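Local coordinates for cellulose 1,4-beta-cellobiosidase (PDB 3ZQX), which probably binds cellulose, as the family 3b carbohydrate-binding module of a cellulosomal cellobiohydrolase, at residues F44-F54 with L66-H77. The protein carries 1 engineered substitution. Sequence-based numbering, arbitrary orientation.
Sequences FTKEHNSQLQF and LIPSFGGSGDEH. With CA (calcium ion), chain B.
H77 is gripped along its ring by the chain from F44 to K46. Its ND1 donates to F44 O at 2.9 Å, with the carbonyl oxygen lying in the imidazole plane, while F44 N returns a bond to H77 O (3.1 Å) from above that carbonyl's plane. CG of H77 stands anti to its backbone N (chi1 -175°), which carries the ring across to F44, and the CE1 edge then points into the face of the F44 phenyl ring in a T-shaped stack, planes 80° apart. K46 passes over one imidazole face at roughly a right angle, its CD 4.0 Å from the ring centroid in a CH-pi contact, and L52 CD1 meets the ring edge. Beyond CG the lysine chain is fully extended, and one water joins its NZ to H77 NE2.

F70 bridges the two halves of the contact. L52 CB sits almost squarely over its face, 3.7 Å from the centroid and 11° off the normal, while F44 CE1 lies near the plane of the F70 ring, beside CD1 and CE1. Farther along, F54 lays CB and CD2 against P68 CB (3.6 Å for CD2) and turns its CE2-CZ edge to L66 CD1. Strands 52-54 and 66-71 run nearly antiparallel but belong to different sheets, so these side chains pack between the two sheets at the margin of the sandwich.

Beside F44, T45 binds calcium through O and OG1, and E47 chelates it with both carboxylate oxygens; D110, N113 and D114 complete the protein ligands. The F44-H77 bonds lie where neighbouring strands 38-43 and 78-83 meet. Ring packing, the ND1 bond and the water at NE2 probably restrict imidazole rotation, tying the start of the calcium-binding loop to the turn between strands 66-71 and 78-83.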
loop_
_atom_site.group_PDB
_atom_site.type_symbol
_atom_site.label_atom_id
_atom_site.label_comp_id
_atom_site.label_asym_id
_atom_site.label_seq_id
_atom_site.Cartn_x
_atom_site.Cartn_y
_atom_site.Cartn_z
ATOM N N PHE A 44 3.008 8.139 3.757
ATOM C CA PHE A 44 3.592 9.254 3.044
ATOM C C PHE A 44 3.066 10.541 3.635
ATOM O O PHE A 44 1.953 10.580 4.164
ATOM C CB PHE A 44 3.283 9.169 1.535
ATOM C CG PHE A 44 1.859 9.512 1.160
ATOM C CD1 PHE A 44 0.832 8.589 1.290
ATOM C CD2 PHE A 44 1.559 10.769 0.653
ATOM C CE1 PHE A 44 -0.467 8.914 0.924
ATOM C CE2 PHE A 44 0.257 11.108 0.287
ATOM C CZ PHE A 44 -0.755 10.167 0.408
ATOM N N THR A 45 3.866 11.592 3.527
ATOM C CA THR A 45 3.470 12.901 4.016
ATOM C C THR A 45 2.835 13.691 2.886
ATOM O O THR A 45 3.384 13.772 1.781
ATOM C CB THR A 45 4.673 13.677 4.553
ATOM O OG1 THR A 45 5.727 13.618 3.591
ATOM C CG2 THR A 45 5.153 13.091 5.879
ATOM N N LYS A 46 1.671 14.267 3.159
ATOM C CA LYS A 46 0.997 15.060 2.143
ATOM C C LYS A 46 1.459 16.509 2.169
ATOM O O LYS A 46 1.457 17.149 3.218
ATOM C CB LYS A 46 -0.531 14.934 2.226
ATOM C CG LYS A 46 -1.154 15.364 3.516
ATOM C CD LYS A 46 -2.666 15.293 3.390
ATOM C CE LYS A 46 -3.331 15.732 4.667
ATOM N NZ LYS A 46 -4.812 15.562 4.632
ATOM N N GLU A 47 1.875 17.007 1.009
ATOM C CA GLU A 47 2.349 18.375 0.863
ATOM C C GLU A 47 1.245 19.379 0.514
ATOM O O GLU A 47 1.473 20.582 0.587
ATOM C CB GLU A 47 3.443 18.442 -0.211
ATOM C CG GLU A 47 4.844 18.060 0.256
ATOM C CD GLU A 47 5.012 16.581 0.543
ATOM O OE1 GLU A 47 4.719 15.744 -0.346
ATOM O OE2 GLU A 47 5.473 16.246 1.655
ATOM N N HIS A 48 0.059 18.903 0.147
ATOM C CA HIS A 48 -1.007 19.801 -0.292
ATOM C C HIS A 48 -2.351 19.387 0.272
ATOM O O HIS A 48 -2.539 18.241 0.664
ATOM C CB HIS A 48 -1.096 19.829 -1.818
ATOM C CG HIS A 48 0.207 20.113 -2.488
ATOM N ND1 HIS A 48 0.686 21.392 -2.666
ATOM C CD2 HIS A 48 1.138 19.284 -3.015
ATOM C CE1 HIS A 48 1.857 21.338 -3.277
ATOM N NE2 HIS A 48 2.151 20.072 -3.501
ATOM N N ASN A 49 -3.293 20.321 0.283
ATOM C CA ASN A 49 -4.634 20.045 0.786
ATOM C C ASN A 49 -5.639 19.608 -0.281
ATOM O O ASN A 49 -6.787 19.304 0.037
ATOM C CB ASN A 49 -5.169 21.254 1.554
ATOM C CG ASN A 49 -4.468 21.453 2.885
ATOM O OD1 ASN A 49 -4.098 20.485 3.554
ATOM N ND2 ASN A 49 -4.280 22.709 3.276
ATOM N N SER A 50 -5.217 19.584 -1.540
ATOM C CA SER A 50 -6.081 19.109 -2.609
ATOM C C SER A 50 -6.463 17.657 -2.330
ATOM O O SER A 50 -5.737 16.928 -1.645
ATOM C CB SER A 50 -5.372 19.217 -3.964
ATOM O OG SER A 50 -6.132 18.611 -5.006
ATOM N N GLN A 51 -7.617 17.245 -2.833
ATOM C CA GLN A 51 -8.051 15.867 -2.690
ATOM C C GLN A 51 -6.987 14.901 -3.176
ATOM O O GLN A 51 -6.459 15.044 -4.285
ATOM C CB GLN A 51 -9.332 15.650 -3.492
ATOM C CG GLN A 51 -9.748 14.204 -3.604
ATOM C CD GLN A 51 -11.048 14.043 -4.354
ATOM O OE1 GLN A 51 -11.062 13.910 -5.582
ATOM N NE2 GLN A 51 -12.155 14.064 -3.623
ATOM N N LEU A 52 -6.684 13.919 -2.341
ATOM C CA LEU A 52 -5.828 12.810 -2.716
ATOM C C LEU A 52 -6.666 11.718 -3.354
ATOM O O LEU A 52 -7.783 11.424 -2.894
ATOM C CB LEU A 52 -5.140 12.250 -1.479
ATOM C CG LEU A 52 -3.975 13.096 -0.985
ATOM C CD1 LEU A 52 -3.683 12.775 0.473
ATOM C CD2 LEU A 52 -2.747 12.863 -1.849
ATOM N N GLN A 53 -6.121 11.102 -4.400
ATOM C CA GLN A 53 -6.806 10.056 -5.140
ATOM C C GLN A 53 -5.894 8.855 -5.315
ATOM O O GLN A 53 -4.692 8.996 -5.584
ATOM C CB GLN A 53 -7.201 10.581 -6.515
ATOM C CG GLN A 53 -8.063 11.817 -6.436
ATOM C CD GLN A 53 -8.381 12.392 -7.796
ATOM O OE1 GLN A 53 -7.670 12.152 -8.775
ATOM N NE2 GLN A 53 -9.456 13.165 -7.865
ATOM N N PHE A 54 -6.476 7.674 -5.159
ATOM C CA PHE A 54 -5.819 6.403 -5.444
ATOM C C PHE A 54 -6.341 5.856 -6.762
ATOM O O PHE A 54 -7.550 5.896 -7.014
ATOM C CB PHE A 54 -6.157 5.408 -4.335
ATOM C CG PHE A 54 -5.756 3.988 -4.645
ATOM C CD1 PHE A 54 -4.499 3.531 -4.318
ATOM C CD2 PHE A 54 -6.641 3.108 -5.253
ATOM C CE1 PHE A 54 -4.118 2.227 -4.596
ATOM C CE2 PHE A 54 -6.269 1.805 -5.531
ATOM C CZ PHE A 54 -5.008 1.366 -5.201
ATOM N N LEU A 66 -10.889 -3.222 -4.577
ATOM C CA LEU A 66 -10.096 -2.397 -3.677
ATOM C C LEU A 66 -10.956 -1.288 -3.088
ATOM O O LEU A 66 -11.817 -0.726 -3.763
ATOM C CB LEU A 66 -8.923 -1.765 -4.430
ATOM C CG LEU A 66 -7.997 -2.733 -5.174
ATOM C CD1 LEU A 66 -6.927 -1.990 -5.956
ATOM C CD2 LEU A 66 -7.362 -3.719 -4.205
ATOM N N ILE A 67 -10.699 -0.970 -1.825
ATOM C CA ILE A 67 -11.410 0.092 -1.123
ATOM C C ILE A 67 -10.358 1.037 -0.547
ATOM O O ILE A 67 -9.860 0.823 0.559
ATOM C CB ILE A 67 -12.298 -0.476 0.003
ATOM C CG1 ILE A 67 -13.241 -1.554 -0.541
ATOM C CG2 ILE A 67 -13.091 0.640 0.672
ATOM C CD1 ILE A 67 -14.034 -2.277 0.534
ATOM N N PRO A 68 -9.951 2.048 -1.324
ATOM C CA PRO A 68 -8.916 2.974 -0.860
ATOM C C PRO A 68 -9.437 4.073 0.048
ATOM O O PRO A 68 -10.555 4.552 -0.133
ATOM C CB PRO A 68 -8.399 3.581 -2.164
ATOM C CG PRO A 68 -9.612 3.606 -3.054
ATOM C CD PRO A 68 -10.363 2.329 -2.713
ATOM N N SER A 69 -8.582 4.534 0.949
ATOM C CA SER A 69 -8.861 5.713 1.750
ATOM C C SER A 69 -7.535 6.321 2.168
ATOM O O SER A 69 -6.471 5.750 1.912
ATOM C CB SER A 69 -9.720 5.352 2.978
ATOM O OG SER A 69 -9.085 4.394 3.805
ATOM N N PHE A 70 -7.604 7.465 2.839
ATOM C CA PHE A 70 -6.428 8.118 3.392
ATOM C C PHE A 70 -6.687 8.379 4.862
ATOM O O PHE A 70 -7.808 8.699 5.255
ATOM C CB PHE A 70 -6.102 9.400 2.617
ATOM C CG PHE A 70 -5.756 9.123 1.179
ATOM C CD1 PHE A 70 -4.453 8.831 0.820
ATOM C CD2 PHE A 70 -6.741 9.076 0.201
ATOM C CE1 PHE A 70 -4.126 8.525 -0.494
ATOM C CE2 PHE A 70 -6.420 8.763 -1.107
ATOM C CZ PHE A 70 -5.115 8.492 -1.453
ATOM N N GLY A 71 -5.656 8.225 5.676
ATOM C CA GLY A 71 -5.803 8.399 7.100
ATOM C C GLY A 71 -4.541 8.903 7.748
ATOM O O GLY A 71 -3.498 9.066 7.102
ATOM N N GLY A 72 -4.645 9.155 9.045
ATOM C CA GLY A 72 -3.565 9.738 9.811
ATOM C C GLY A 72 -3.326 11.192 9.444
ATOM O O GLY A 72 -4.085 11.810 8.686
ATOM N N SER A 73 -2.260 11.745 10.009
ATOM C CA SER A 73 -1.885 13.126 9.748
ATOM C C SER A 73 -0.398 13.279 10.027
ATOM O O SER A 73 0.190 12.481 10.765
ATOM C CB SER A 73 -2.724 14.093 10.596
ATOM O OG SER A 73 -2.518 13.885 11.977
ATOM N N GLY A 74 0.211 14.305 9.445
ATOM C CA GLY A 74 1.622 14.550 9.673
ATOM C C GLY A 74 2.460 13.345 9.309
ATOM O O GLY A 74 2.284 12.757 8.245
ATOM N N ASP A 75 3.376 12.972 10.196
ATOM C CA ASP A 75 4.282 11.861 9.942
ATOM C C ASP A 75 3.607 10.499 10.054
ATOM O O ASP A 75 4.236 9.473 9.781
ATOM C CB ASP A 75 5.514 11.940 10.844
ATOM C CG ASP A 75 6.498 13.006 10.386
ATOM O OD1 ASP A 75 6.582 13.262 9.166
ATOM O OD2 ASP A 75 7.194 13.583 11.247
ATOM N N GLU A 76 2.348 10.490 10.485
ATOM C CA GLU A 76 1.554 9.277 10.599
ATOM C C GLU A 76 0.628 9.055 9.406
ATOM O O GLU A 76 -0.141 8.100 9.401
ATOM C CB GLU A 76 0.706 9.309 11.875
ATOM C CG GLU A 76 1.489 9.261 13.168
ATOM C CD GLU A 76 1.784 7.849 13.636
ATOM O OE1 GLU A 76 1.546 6.888 12.874
ATOM O OE2 GLU A 76 2.264 7.704 14.778
ATOM N N HIS A 77 0.677 9.923 8.405
ATOM C CA HIS A 77 -0.277 9.900 7.301
ATOM C C HIS A 77 -0.039 8.719 6.352
ATOM O O HIS A 77 1.103 8.273 6.160
ATOM C CB HIS A 77 -0.172 11.232 6.555
ATOM C CG HIS A 77 -1.181 11.399 5.466
ATOM N ND1 HIS A 77 -0.896 11.177 4.136
ATOM C CD2 HIS A 77 -2.481 11.778 5.511
ATOM C CE1 HIS A 77 -1.983 11.397 3.415
ATOM N NE2 HIS A 77 -2.959 11.769 4.223
HETATM CA CA CA B . 5.677 13.816 1.020
HETATM O O HOH W 1 1.211 14.303 6.099
HETATM O O HOH W 2 -5.392 12.892 4.348
HETATM O O HOH W 3 4.539 12.671 -0.914
#